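Local coordinates for AA10A (Thermobifida fusca, PDB 5UIZ), which probably acts as a copper-dependent lytic polysaccharide monooxygenase that cleaves cellulose oxidatively at the surface of the polymer, at residues N85-D90 with G114-M119; L150-K155 with D168-V173; T154-D159 with P192-R197; V199-W204 with Y214-V219. All coordinates share one frame; numbering follows the deposited sequence.

Contact 1: N85-D90 with G114-M119; sequences NGLYRD and GRYRSM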
loop_
_atom_site.group_PDB
_atom_site.type_symbol
_atom_site.label_atom_id
_atom_site.label_comp_id
_atom_site.label_asym_id
_atom_site.label_seq_id
_atom_site.Cartn_x
_atom_site.Cartn_y
_atom_site.Cartn_z
ATOM N N ASN A 85 2.752 -9.056 5.101
ATOM C CA ASN A 85 3.229 -8.151 6.142
ATOM C C ASN A 85 4.695 -7.773 6.000
ATOM O O ASN A 85 5.256 -7.154 6.916
ATOM C CB ASN A 85 3.031 -8.780 7.536
ATOM C CG ASN A 85 3.829 -10.064 7.733
ATOM O OD1 ASN A 85 4.436 -10.585 6.784
ATOM N ND2 ASN A 85 3.842 -10.580 8.954
ATOM N N GLY A 86 5.324 -8.116 4.879
ATOM C CA GLY A 86 6.772 -7.986 4.752
ATOM C C GLY A 86 7.219 -6.938 3.759
ATOM O O GLY A 86 8.345 -7.018 3.255
ATOM N N LEU A 87 6.358 -5.979 3.428
ATOM C CA LEU A 87 6.689 -5.044 2.339
ATOM C C LEU A 87 7.443 -3.839 2.906
ATOM O O LEU A 87 6.882 -2.733 3.035
ATOM C CB LEU A 87 5.433 -4.643 1.584
ATOM C CG LEU A 87 5.637 -4.385 0.112
ATOM C CD1 LEU A 87 4.289 -4.224 -0.595
ATOM C CD2 LEU A 87 6.504 -3.150 -0.122
ATOM N N TYR A 88 8.712 -4.065 3.235
ATOM C CA TYR A 88 9.563 -3.052 3.812
ATOM C C TYR A 88 10.940 -2.981 3.235
ATOM O O TYR A 88 11.474 -3.955 2.655
ATOM C CB TYR A 88 9.709 -3.275 5.307
ATOM C CG TYR A 88 10.426 -4.537 5.702
ATOM C CD1 TYR A 88 11.817 -4.564 5.800
ATOM C CD2 TYR A 88 9.708 -5.690 6.035
ATOM C CE1 TYR A 88 12.483 -5.712 6.168
ATOM C CE2 TYR A 88 10.351 -6.838 6.421
ATOM C CZ TYR A 88 11.744 -6.848 6.509
ATOM O OH TYR A 88 12.391 -7.987 6.883
ATOM N N ARG A 89 11.551 -1.822 3.441
ATOM C CA ARG A 89 12.965 -1.686 3.184
ATOM C C ARG A 89 13.691 -1.343 4.462
ATOM O O ARG A 89 13.156 -0.646 5.305
ATOM C CB ARG A 89 13.218 -0.618 2.122
ATOM C CG ARG A 89 12.594 -0.889 0.762
ATOM C CD ARG A 89 13.032 0.218 -0.209
ATOM N NE ARG A 89 14.436 0.039 -0.529
ATOM C CZ ARG A 89 14.891 -0.721 -1.507
ATOM N NH1 ARG A 89 16.159 -0.893 -1.602
ATOM N NH2 ARG A 89 14.099 -1.334 -2.340
ATOM N N ASP A 90 14.929 -1.800 4.573
ATOM C CA ASP A 90 15.827 -1.385 5.621
ATOM C C ASP A 90 16.818 -0.336 5.072
ATOM O O ASP A 90 17.179 -0.360 3.885
ATOM C CB ASP A 90 16.636 -2.567 6.134
ATOM C CG ASP A 90 15.801 -3.560 6.957
ATOM O OD1 ASP A 90 14.750 -3.227 7.591
ATOM O OD2 ASP A 90 16.256 -4.695 6.964
ATOM N N GLY A 114 12.451 -8.228 -5.659
ATOM C CA GLY A 114 11.273 -8.109 -6.506
ATOM C C GLY A 114 10.079 -8.886 -6.038
ATOM O O GLY A 114 9.145 -9.056 -6.786
ATOM N N ARG A 115 10.090 -9.402 -4.817
ATOM C CA ARG A 115 8.940 -10.222 -4.357
ATOM C C ARG A 115 7.527 -9.564 -4.619
ATOM O O ARG A 115 6.571 -10.217 -5.014
ATOM C CB ARG A 115 9.072 -10.556 -2.876
ATOM C CG ARG A 115 7.869 -11.359 -2.398
ATOM C CD ARG A 115 7.844 -11.616 -0.922
ATOM N NE ARG A 115 9.028 -12.258 -0.380
ATOM C CZ ARG A 115 9.515 -12.015 0.857
ATOM N NH1 ARG A 115 8.965 -11.123 1.706
ATOM N NH2 ARG A 115 10.598 -12.670 1.246
ATOM N N TYR A 116 7.434 -8.266 -4.380
ATOM C CA TYR A 116 6.176 -7.546 -4.486
ATOM C C TYR A 116 6.054 -6.776 -5.781
ATOM O O TYR A 116 5.255 -5.819 -5.861
ATOM C CB TYR A 116 6.055 -6.596 -3.316
ATOM C CG TYR A 116 6.216 -7.325 -1.992
ATOM C CD1 TYR A 116 5.142 -8.013 -1.416
ATOM C CD2 TYR A 116 7.416 -7.284 -1.299
ATOM C CE1 TYR A 116 5.278 -8.638 -0.177
ATOM C CE2 TYR A 116 7.570 -7.963 -0.093
ATOM C CZ TYR A 116 6.485 -8.639 0.462
ATOM O OH TYR A 116 6.624 -9.295 1.690
ATOM N N ARG A 117 6.790 -7.173 -6.811
ATOM C CA ARG A 117 6.797 -6.363 -8.065
ATOM C C ARG A 117 5.430 -6.305 -8.769
ATOM O O ARG A 117 5.118 -5.352 -9.482
ATOM C CB ARG A 117 7.897 -6.831 -9.004
ATOM C CG ARG A 117 7.562 -8.121 -9.692
ATOM C CD ARG A 117 8.723 -8.763 -10.414
ATOM N NE ARG A 117 8.248 -10.017 -11.048
ATOM C CZ ARG A 117 9.014 -11.048 -11.434
ATOM N NH1 ARG A 117 10.330 -11.025 -11.250
ATOM N NH2 ARG A 117 8.463 -12.119 -12.008
ATOM N N SER A 118 4.594 -7.323 -8.563
ATOM C CA SER A 118 3.246 -7.321 -9.161
ATOM C C SER A 118 2.289 -6.205 -8.599
ATOM O O SER A 118 1.287 -5.877 -9.202
ATOM C CB SER A 118 2.612 -8.738 -9.009
ATOM O OG SER A 118 2.481 -9.021 -7.631
ATOM N N MET A 119 2.628 -5.656 -7.450
ATOM C CA MET A 119 1.917 -4.521 -6.869
ATOM C C MET A 119 2.061 -3.269 -7.677
ATOM O O MET A 119 1.272 -2.376 -7.511
ATOM C CB MET A 119 2.443 -4.201 -5.466
ATOM C CG MET A 119 2.180 -5.259 -4.429
ATOM S SD MET A 119 0.481 -5.798 -4.504
ATOM C CE MET A 119 0.601 -7.472 -5.107
HETATM O O HOH W 1 10.205 -8.975 3.767
#
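Next to the copper site of His37 and His144, which it approaches through Gly86, about 7 Å from the copper ion, this contact sets Leu87 against Tyr116 in a CH-pi contact. It joins the loop leading into strand 88-90 to a type I turn running from Gly114 to Arg117. The tyrosine ring has an aliphatic group on each face. On one side CG of Leu87 stands 3.8 Å from the centroid of the Tyr116 ring, only 17° off its normal. On the opposite face CD of Arg115 lies 3.5 Å above the plane of the Tyr116 ring, displaced toward its rim. The ring can take this place because CG of Tyr116 is anti to its own carbonyl carbon (chi1 -54°), which sends the side chain along Leu87 in the opposite sense to the leucine.

At the far end, Gly86 has no side chain, and OH of Tyr116 comes within 3.2 Å of the Gly86 carbonyl carbon. Two bonds hold that hydroxyl: NH1 of Arg115 donates to Tyr116 OH over 3.0 Å, with the oxygen almost exactly in the guanidinium plane, and the carbonyl of Asn83 is its partner outside the two segments. A water donates to Gly86 O at 2.7 Å. Packing, with a water bridge that is weak on the Arg115 NH1 side, joins the two loops.

Asn47 of helix 46-54 touches both Leu87 and Tyr116, and the side chain of Thr111 touches that of Tyr116, while strand 88-90 continues as an antiparallel neighbour of strand 211-221.

Contact 2: L150-K155 with D168-V173; sequences LVYVTK and DSLELV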
loop_
_atom_site.group_PDB
_atom_site.type_symbol
_atom_site.label_atom_id
_atom_site.label_comp_id
_atom_site.label_asym_id
_atom_site.label_seq_id
_atom_site.Cartn_x
_atom_site.Cartn_y
_atom_site.Cartn_z
ATOM N N LEU A 150 3.746 8.817 6.797
ATOM C CA LEU A 150 3.406 9.795 5.715
ATOM C C LEU A 150 2.303 9.221 4.850
ATOM O O LEU A 150 2.342 8.056 4.539
ATOM C CB LEU A 150 4.631 10.083 4.849
ATOM C CG LEU A 150 5.796 10.625 5.656
ATOM C CD1 LEU A 150 7.056 10.750 4.810
ATOM C CD2 LEU A 150 5.441 11.966 6.256
ATOM N N VAL A 151 1.286 9.996 4.519
ATOM C CA VAL A 151 0.200 9.506 3.699
ATOM C C VAL A 151 0.089 10.392 2.503
ATOM O O VAL A 151 -0.179 11.600 2.654
ATOM C CB VAL A 151 -1.128 9.471 4.467
ATOM C CG1 VAL A 151 -2.250 8.913 3.587
ATOM C CG2 VAL A 151 -1.017 8.603 5.694
ATOM N N TYR A 152 0.331 9.795 1.328
ATOM C CA TYR A 152 0.182 10.447 0.056
ATOM C C TYR A 152 -1.097 9.948 -0.642
ATOM O O TYR A 152 -1.519 8.795 -0.473
ATOM C CB TYR A 152 1.387 10.130 -0.812
ATOM C CG TYR A 152 2.687 10.695 -0.331
ATOM C CD1 TYR A 152 3.435 10.043 0.633
ATOM C CD2 TYR A 152 3.191 11.874 -0.879
ATOM C CE1 TYR A 152 4.608 10.563 1.089
ATOM C CE2 TYR A 152 4.387 12.375 -0.447
ATOM C CZ TYR A 152 5.081 11.722 0.558
ATOM O OH TYR A 152 6.245 12.220 0.987
ATOM N N VAL A 153 -1.718 10.794 -1.448
ATOM C CA VAL A 153 -2.852 10.383 -2.280
ATOM C C VAL A 153 -2.647 10.930 -3.695
ATOM O O VAL A 153 -2.174 12.102 -3.881
ATOM C CB VAL A 153 -4.237 10.829 -1.719
ATOM C CG1 VAL A 153 -5.360 10.169 -2.505
ATOM C CG2 VAL A 153 -4.399 10.371 -0.273
ATOM N N THR A 154 -3.002 10.108 -4.676
ATOM C CA THR A 154 -2.926 10.518 -6.066
ATOM C C THR A 154 -3.777 11.802 -6.346
ATOM O O THR A 154 -4.806 12.032 -5.715
ATOM C CB THR A 154 -3.389 9.396 -7.023
ATOM O OG1 THR A 154 -4.585 8.805 -6.541
ATOM C CG2 THR A 154 -2.312 8.314 -7.105
ATOM N N LYS A 155 -3.285 12.619 -7.261
ATOM C CA LYS A 155 -3.917 13.872 -7.670
ATOM C C LYS A 155 -5.113 13.601 -8.577
ATOM O O LYS A 155 -5.099 12.629 -9.325
ATOM C CB LYS A 155 -2.922 14.733 -8.409
ATOM C CG LYS A 155 -2.074 15.532 -7.481
ATOM C CD LYS A 155 -0.646 15.745 -7.911
ATOM C CE LYS A 155 -0.435 16.174 -9.343
ATOM N NZ LYS A 155 0.986 16.673 -9.413
ATOM N N ASP A 168 5.528 12.281 -8.686
ATOM C CA ASP A 168 4.763 13.390 -9.290
ATOM C C ASP A 168 3.266 13.242 -9.109
ATOM O O ASP A 168 2.573 14.206 -8.773
ATOM C CB ASP A 168 5.114 13.571 -10.777
ATOM C CG ASP A 168 4.446 14.798 -11.401
ATOM O OD1 ASP A 168 4.716 15.927 -10.930
ATOM O OD2 ASP A 168 3.652 14.624 -12.367
ATOM N N SER A 169 2.759 12.036 -9.289
ATOM C CA SER A 169 1.308 11.788 -9.256
ATOM C C SER A 169 0.704 11.905 -7.813
ATOM O O SER A 169 -0.491 11.967 -7.642
ATOM C CB SER A 169 0.990 10.404 -9.867
ATOM O OG SER A 169 1.362 9.314 -9.019
ATOM N N LEU A 170 1.557 11.939 -6.801
ATOM C CA LEU A 170 1.127 11.897 -5.416
ATOM C C LEU A 170 1.264 13.245 -4.718
ATOM O O LEU A 170 2.235 13.973 -4.962
ATOM C CB LEU A 170 2.015 10.912 -4.678
ATOM C CG LEU A 170 1.762 9.461 -5.010
ATOM C CD1 LEU A 170 2.832 8.678 -4.262
ATOM C CD2 LEU A 170 0.395 8.995 -4.561
ATOM N N GLU A 171 0.344 13.560 -3.814
ATOM C CA GLU A 171 0.594 14.683 -2.899
ATOM C C GLU A 171 0.490 14.239 -1.466
ATOM O O GLU A 171 -0.354 13.428 -1.137
ATOM C CB GLU A 171 -0.394 15.813 -3.136
ATOM C CG GLU A 171 -0.045 16.649 -4.365
ATOM C CD GLU A 171 -1.099 17.711 -4.701
ATOM O OE1 GLU A 171 -2.286 17.565 -4.264
ATOM O OE2 GLU A 171 -0.736 18.685 -5.409
ATOM N N LEU A 172 1.354 14.778 -0.629
ATOM C CA LEU A 172 1.358 14.473 0.785
ATOM C C LEU A 172 0.147 15.129 1.397
ATOM O O LEU A 172 -0.037 16.336 1.221
ATOM C CB LEU A 172 2.646 15.009 1.394
ATOM C CG LEU A 172 2.794 14.813 2.894
ATOM C CD1 LEU A 172 2.874 13.346 3.208
ATOM C CD2 LEU A 172 4.061 15.543 3.321
ATOM N N VAL A 173 -0.757 14.322 1.963
ATOM C CA VAL A 173 -1.969 14.843 2.596
ATOM C C VAL A 173 -1.966 14.731 4.148
ATOM O O VAL A 173 -2.847 15.283 4.810
ATOM C CB VAL A 173 -3.246 14.162 2.086
ATOM C CG1 VAL A 173 -3.409 14.369 0.617
ATOM C CG2 VAL A 173 -3.307 12.693 2.419
HETATM O O HOH W 2 1.445 15.593 -11.777
#
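Tyr152 and Leu172 face each other as a non-hydrogen-bonded pair where strand 150-154 runs antiparallel to strand 170-173. The next pair, Val153 with Glu171, carries the backbone bonds: Glu171 N reaches Val153 O at 2.9 Å in a nearly straight N-H...O line (173°), and Glu171 O accepts in return from Val153 N. The tight packing lies at Val151, Val153 and Val173, and at Leu170, whose CB meets that of Tyr152. CG2 of Val173 takes the crowded position between its backbone N and carbonyl carbon; there it lies 3.7 Å from CG2 of Val153 and close against Val151 O.

Two other parts face solvent. At one, CD1 of Leu172 sits over one face of the phenol, 3.9 Å from the centroid of the Tyr152 ring. At the other, the backbone N of Lys155 still bonds to Ser169 O, nearly along the C=O axis, but its side chain runs out at about a right angle to Glu171, with CG of Lys155 3.7 Å from the Glu171 carboxyl carbon. A bend in the middle of the chain carries NZ of Lys155 to Asp168 O, a 3.0 Å bond. A water also accepts from NZ and donates to OD2 of Asp168, although that carboxylate is modelled in two conformers and the bridge is less certain.

The lysine's charge is therefore met directly by a neutral carbonyl; in the conformer given, OD1 of Asp168 is 4.1 Å from NZ of Lys155, beyond a salt bridge. Electrostatic attraction here probably adds to a pairing that main-chain bonds and apolar packing already define.

Contact 3: T154-D159 with P192-R197; sequences TKQGFD and PNRSGR
Gln156, Arg194 and Thr154 carry this junction, in which a type II turn from Lys155 to Phe158 docks on the loop before strand 198-206, at an end of the LPMO beta-sandwich away from the copper site. Arg194 is bent at chi2 (141°), and its NE donates to Thr154 O at 2.9 Å, approaching from above the carbonyl plane. The same guanidinium turns NH1 back to Pro192 O, 2.7 Å away, within its own loop, and its NH2 bonds to Val153 O, with a weak, long ion pair to Glu171. Carbonyls thus grip the buried arginine on several sides and fix its rotation.

Thr154 has a second link through its side chain: OG1 bonds to ND1 of His198, whose NE2 reaches OE1 of Gln156. One imidazole therefore binds both the residue before the turn and the second residue within it.

In Gln156, CG is anti to the backbone N (chi1 -162°) and the chain then bends, bringing the amide to both the N-H and the C=O of Ser195. Ser195 N donates to OE1 of Gln156 at 2.9 Å, while NE2 of Gln156 returns a longer bond of 3.3 Å to Ser195 O, which lies within 2° of the amide plane.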
loop_
_atom_site.group_PDB
_atom_site.type_symbol
_atom_site.label_atom_id
_atom_site.label_comp_id
_atom_site.label_asym_id
_atom_site.label_seq_id
_atom_site.Cartn_x
_atom_site.Cartn_y
_atom_site.Cartn_z
ATOM N N THR A 154 -3.002 10.108 -4.676
ATOM C CA THR A 154 -2.926 10.518 -6.066
ATOM C C THR A 154 -3.777 11.802 -6.346
ATOM O O THR A 154 -4.806 12.032 -5.715
ATOM C CB THR A 154 -3.389 9.396 -7.023
ATOM O OG1 THR A 154 -4.585 8.805 -6.541
ATOM C CG2 THR A 154 -2.312 8.314 -7.105
ATOM N N LYS A 155 -3.285 12.619 -7.261
ATOM C CA LYS A 155 -3.917 13.872 -7.670
ATOM C C LYS A 155 -5.113 13.601 -8.577
ATOM O O LYS A 155 -5.099 12.629 -9.325
ATOM C CB LYS A 155 -2.922 14.733 -8.409
ATOM C CG LYS A 155 -2.074 15.532 -7.481
ATOM C CD LYS A 155 -0.646 15.745 -7.911
ATOM C CE LYS A 155 -0.435 16.174 -9.343
ATOM N NZ LYS A 155 0.986 16.673 -9.413
ATOM N N GLN A 156 -6.167 14.428 -8.485
ATOM C CA GLN A 156 -7.282 14.360 -9.442
ATOM C C GLN A 156 -6.767 14.427 -10.878
ATOM O O GLN A 156 -5.925 15.231 -11.158
ATOM C CB GLN A 156 -8.314 15.489 -9.236
ATOM C CG GLN A 156 -9.664 15.159 -9.908
ATOM C CD GLN A 156 -10.365 13.923 -9.286
ATOM O OE1 GLN A 156 -10.121 13.550 -8.137
ATOM N NE2 GLN A 156 -11.231 13.274 -10.068
ATOM N N GLY A 157 -7.283 13.565 -11.766
ATOM C CA GLY A 157 -6.749 13.396 -13.117
ATOM C C GLY A 157 -5.923 12.105 -13.240
ATOM O O GLY A 157 -5.793 11.562 -14.307
ATOM N N PHE A 158 -5.309 11.643 -12.159
ATOM C CA PHE A 158 -4.561 10.415 -12.214
ATOM C C PHE A 158 -5.465 9.211 -12.461
ATOM O O PHE A 158 -6.521 9.082 -11.834
ATOM C CB PHE A 158 -3.787 10.209 -10.903
ATOM C CG PHE A 158 -2.901 8.994 -10.929
ATOM C CD1 PHE A 158 -1.715 9.012 -11.629
ATOM C CD2 PHE A 158 -3.277 7.828 -10.321
ATOM C CE1 PHE A 158 -0.860 7.905 -11.651
ATOM C CE2 PHE A 158 -2.442 6.707 -10.375
ATOM C CZ PHE A 158 -1.238 6.767 -11.050
ATOM N N ASP A 159 -5.053 8.323 -13.370
ATOM C CA ASP A 159 -5.837 7.130 -13.676
ATOM C C ASP A 159 -5.035 5.838 -13.405
ATOM O O ASP A 159 -4.242 5.406 -14.255
ATOM C CB ASP A 159 -6.357 7.196 -15.121
ATOM C CG ASP A 159 -7.126 5.937 -15.548
ATOM O OD1 ASP A 159 -7.458 5.031 -14.753
ATOM O OD2 ASP A 159 -7.354 5.829 -16.745
ATOM N N PRO A 192 -8.129 16.212 0.132
ATOM C CA PRO A 192 -9.039 17.204 -0.436
ATOM C C PRO A 192 -9.144 17.097 -1.945
ATOM O O PRO A 192 -8.192 16.660 -2.581
ATOM C CB PRO A 192 -8.380 18.539 -0.088
ATOM C CG PRO A 192 -6.930 18.210 0.140
ATOM C CD PRO A 192 -6.909 16.818 0.704
ATOM N N ASN A 193 -10.285 17.509 -2.492
ATOM C CA ASN A 193 -10.449 17.702 -3.935
ATOM C C ASN A 193 -10.246 16.414 -4.750
ATOM O O ASN A 193 -9.627 16.442 -5.815
ATOM C CB ASN A 193 -9.508 18.824 -4.438
ATOM C CG ASN A 193 -9.747 20.141 -3.728
ATOM O OD1 ASN A 193 -10.879 20.590 -3.645
ATOM N ND2 ASN A 193 -8.684 20.755 -3.194
ATOM N N ARG A 194 -10.742 15.297 -4.229
ATOM C CA ARG A 194 -10.625 14.017 -4.889
ATOM C C ARG A 194 -11.951 13.332 -5.021
ATOM O O ARG A 194 -12.772 13.316 -4.104
ATOM C CB ARG A 194 -9.629 13.118 -4.178
ATOM C CG ARG A 194 -8.185 13.527 -4.520
ATOM C CD ARG A 194 -7.337 13.407 -3.327
ATOM N NE ARG A 194 -5.913 13.595 -3.593
ATOM C CZ ARG A 194 -5.166 14.603 -3.175
ATOM N NH1 ARG A 194 -5.660 15.631 -2.481
ATOM N NH2 ARG A 194 -3.879 14.566 -3.414
ATOM N N SER A 195 -12.114 12.699 -6.178
ATOM C CA SER A 195 -13.298 11.934 -6.434
ATOM C C SER A 195 -12.993 10.709 -7.268
ATOM O O SER A 195 -12.163 10.771 -8.150
ATOM C CB SER A 195 -14.294 12.854 -7.133
ATOM O OG SER A 195 -15.558 12.253 -7.046
ATOM N N GLY A 196 -13.660 9.610 -6.969
ATOM C CA GLY A 196 -13.515 8.380 -7.734
ATOM C C GLY A 196 -12.212 7.665 -7.393
ATOM O O GLY A 196 -11.707 7.781 -6.272
ATOM N N ARG A 197 -11.679 6.944 -8.363
ATOM C CA ARG A 197 -10.605 5.957 -8.146
ATOM C C ARG A 197 -9.250 6.651 -7.921
ATOM O O ARG A 197 -8.814 7.502 -8.715
ATOM C CB ARG A 197 -10.501 5.000 -9.318
ATOM C CG ARG A 197 -9.277 4.084 -9.264
ATOM C CD ARG A 197 -9.131 3.261 -10.563
ATOM N NE ARG A 197 -10.006 2.093 -10.588
ATOM C CZ ARG A 197 -9.772 0.973 -9.943
ATOM N NH1 ARG A 197 -8.697 0.821 -9.165
ATOM N NH2 ARG A 197 -10.619 -0.038 -10.081
#

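Contact 4: V199-W204 with Y214-V219; sequences VVFTIW and YLCSDV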
loop_
_atom_site.group_PDB
_atom_site.type_symbol
_atom_site.label_atom_id
_atom_site.label_comp_id
_atom_site.label_asym_id
_atom_site.label_seq_id
_atom_site.Cartn_x
_atom_site.Cartn_y
_atom_site.Cartn_z
ATOM N N VAL A 199 -5.241 6.169 -5.523
ATOM C CA VAL A 199 -4.321 5.387 -4.694
ATOM C C VAL A 199 -3.867 6.144 -3.460
ATOM O O VAL A 199 -3.493 7.291 -3.545
ATOM C CB VAL A 199 -3.107 4.986 -5.505
ATOM C CG1 VAL A 199 -2.166 4.091 -4.707
ATOM C CG2 VAL A 199 -3.566 4.229 -6.712
ATOM N N VAL A 200 -3.980 5.504 -2.324
ATOM C CA VAL A 200 -3.466 6.038 -1.095
ATOM C C VAL A 200 -2.121 5.304 -0.893
ATOM O O VAL A 200 -2.049 4.068 -0.920
ATOM C CB VAL A 200 -4.383 5.725 0.054
ATOM C CG1 VAL A 200 -3.763 6.212 1.367
ATOM C CG2 VAL A 200 -5.764 6.301 -0.181
ATOM N N PHE A 201 -1.059 6.082 -0.773
ATOM C CA PHE A 201 0.270 5.544 -0.477
ATOM C C PHE A 201 0.770 5.918 0.926
ATOM O O PHE A 201 1.015 7.091 1.218
ATOM C CB PHE A 201 1.217 5.991 -1.577
ATOM C CG PHE A 201 2.571 5.409 -1.478
ATOM C CD1 PHE A 201 2.742 4.073 -1.555
ATOM C CD2 PHE A 201 3.697 6.229 -1.314
ATOM C CE1 PHE A 201 4.011 3.493 -1.466
ATOM C CE2 PHE A 201 4.946 5.665 -1.213
ATOM C CZ PHE A 201 5.110 4.291 -1.306
ATOM N N THR A 202 0.879 4.930 1.791
ATOM C CA THR A 202 1.249 5.112 3.195
ATOM C C THR A 202 2.696 4.611 3.449
ATOM O O THR A 202 3.063 3.474 3.092
ATOM C CB THR A 202 0.269 4.363 4.118
ATOM O OG1 THR A 202 -1.042 4.852 3.907
ATOM C CG2 THR A 202 0.600 4.565 5.569
ATOM N N ILE A 203 3.498 5.514 3.996
ATOM C CA ILE A 203 4.836 5.253 4.448
ATOM C C ILE A 203 4.856 5.166 5.977
ATOM O O ILE A 203 4.577 6.126 6.716
ATOM C CB ILE A 203 5.835 6.345 4.028
ATOM C CG1 ILE A 203 5.767 6.613 2.520
ATOM C CG2 ILE A 203 7.263 5.903 4.363
ATOM C CD1 ILE A 203 6.722 7.730 2.100
ATOM N N TRP A 204 5.232 3.991 6.441
ATOM C CA TRP A 204 5.261 3.721 7.843
ATOM C C TRP A 204 6.689 3.443 8.188
ATOM O O TRP A 204 7.287 2.523 7.674
ATOM C CB TRP A 204 4.299 2.556 8.186
ATOM C CG TRP A 204 4.604 1.895 9.478
ATOM C CD1 TRP A 204 4.999 2.495 10.637
ATOM C CD2 TRP A 204 4.545 0.506 9.743
ATOM N NE1 TRP A 204 5.174 1.556 11.606
ATOM C CE2 TRP A 204 4.896 0.327 11.092
ATOM C CE3 TRP A 204 4.181 -0.605 8.977
ATOM C CZ2 TRP A 204 4.968 -0.931 11.698
ATOM C CZ3 TRP A 204 4.244 -1.881 9.566
ATOM C CH2 TRP A 204 4.651 -2.032 10.914
ATOM N N TYR A 214 6.040 0.318 2.929
ATOM C CA TYR A 214 5.489 1.025 1.781
ATOM C C TYR A 214 4.177 0.375 1.351
ATOM O O TYR A 214 4.151 -0.727 0.831
ATOM C CB TYR A 214 6.503 1.068 0.640
ATOM C CG TYR A 214 7.728 1.878 1.013
ATOM C CD1 TYR A 214 7.661 3.252 1.143
ATOM C CD2 TYR A 214 8.935 1.259 1.270
ATOM C CE1 TYR A 214 8.798 3.979 1.501
ATOM C CE2 TYR A 214 10.041 1.959 1.695
ATOM C CZ TYR A 214 9.990 3.300 1.788
ATOM O OH TYR A 214 11.123 4.013 2.140
ATOM N N LEU A 215 3.094 1.091 1.569
ATOM C CA LEU A 215 1.754 0.512 1.598
ATOM C C LEU A 215 0.826 1.211 0.655
ATOM O O LEU A 215 0.371 2.303 0.955
ATOM C CB LEU A 215 1.210 0.589 3.034
ATOM C CG LEU A 215 2.204 -0.046 4.035
ATOM C CD1 LEU A 215 1.913 0.271 5.490
ATOM C CD2 LEU A 215 2.368 -1.553 3.789
ATOM N N CYS A 216 0.597 0.616 -0.524
ATOM C CA CYS A 216 -0.374 1.131 -1.494
ATOM C C CYS A 216 -1.770 0.523 -1.272
ATOM O O CYS A 216 -1.921 -0.714 -1.176
ATOM C CB CYS A 216 0.020 0.836 -2.953
ATOM S SG CYS A 216 1.401 1.814 -3.592
ATOM N N SER A 217 -2.763 1.403 -1.256
ATOM C CA SER A 217 -4.174 1.048 -1.109
ATOM C C SER A 217 -5.021 1.708 -2.175
ATOM O O SER A 217 -5.002 2.945 -2.318
ATOM C CB SER A 217 -4.714 1.455 0.214
ATOM O OG SER A 217 -3.980 0.856 1.272
ATOM N N ASP A 218 -5.771 0.903 -2.914
ATOM C CA ASP A 218 -6.697 1.452 -3.895
ATOM C C ASP A 218 -8.001 1.862 -3.252
ATOM O O ASP A 218 -8.563 1.109 -2.436
ATOM C CB ASP A 218 -6.923 0.511 -5.047
ATOM C CG ASP A 218 -5.660 0.208 -5.744
ATOM O OD1 ASP A 218 -5.213 1.032 -6.617
ATOM O OD2 ASP A 218 -5.083 -0.843 -5.353
ATOM N N VAL A 219 -8.413 3.083 -3.549
ATOM C CA VAL A 219 -9.617 3.659 -2.967
ATOM C C VAL A 219 -10.510 4.271 -4.029
ATOM O O VAL A 219 -10.088 4.567 -5.153
ATOM C CB VAL A 219 -9.349 4.684 -1.845
ATOM C CG1 VAL A 219 -8.529 4.065 -0.721
ATOM C CG2 VAL A 219 -8.633 5.931 -2.351
HETATM O O HOH W 3 -2.139 2.884 2.252
#
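With CG anti to its backbone N (chi1 -174°), Phe201 leans its ring toward the partner strand, and Tyr214, whose CG is anti to the carbonyl carbon (chi1 -65°), extends to meet it. The two aromatic side chains touch obliquely, CZ of Phe201 lying 3.7 Å from CD1 of Tyr214. Ile203 extends this apolar row by setting CG2 3.8 Å from CE1 of Tyr214. On the other side of Phe201, away from Ile203, SG of Cys216 approaches CD1 of Phe201 in a sulfur-aromatic contact that is oblique to the ring; since Cys216 is modelled in two conformers, its exact closeness is uncertain. The sulfur is anchored by a disulfide to Cys106, and the phenol oxygen of Tyr214 bonds to His96.

The reverse face carries Val200, Thr202, Leu215, Ser217 and Val219. The side chains of Val200 and Val219 cross at about a right angle, CG2 of Val200 3.6 Å from CG1 of Val219, while CB of Leu215 rests 3.4 Å from Thr202 O. Thr202 OG1 is bound to a water, which donates to Leu215 O and to Ser217 OG; the latter also bonds to Pro43 O. Between the faces, reciprocal backbone bonds join Val200 to Ser217 and Thr202 to Leu215, the straightest being Thr202 N to Leu215 O, 2.8 Å at 178°.

Leu215 and Trp204, the latter meeting CD1 of Leu215 at the edge of its indole, also pack on strand 133-140 of the other sheet. This is the antiparallel hairpin of a beta-sandwich core, as in other AA10 enzymes, with Trp204 at the end nearest the copper histidines.

Overall arrangement
Contact 4 lies near the middle of the molecule, its centre about 3 Å from that of the chain, and the others are arranged round it. Contacts 2 and 4 have centres about 9 Å apart and share one mixed sheet, strand 146-154 pairing with strand 198-206. Contact 1 joins the same sheet from the copper end, where Leu87 meets Tyr214, about 13 Å away between centres. Contact 3 shares Thr154 and Lys155 with contact 2; its centre is about 25 Å from that of contact 1, across the molecular centre. Along the chain contact 1 closes first, contacts 2 and 3 open from one stretch, and contact 4 comes last; in space the order is copper end, sheet, far loops.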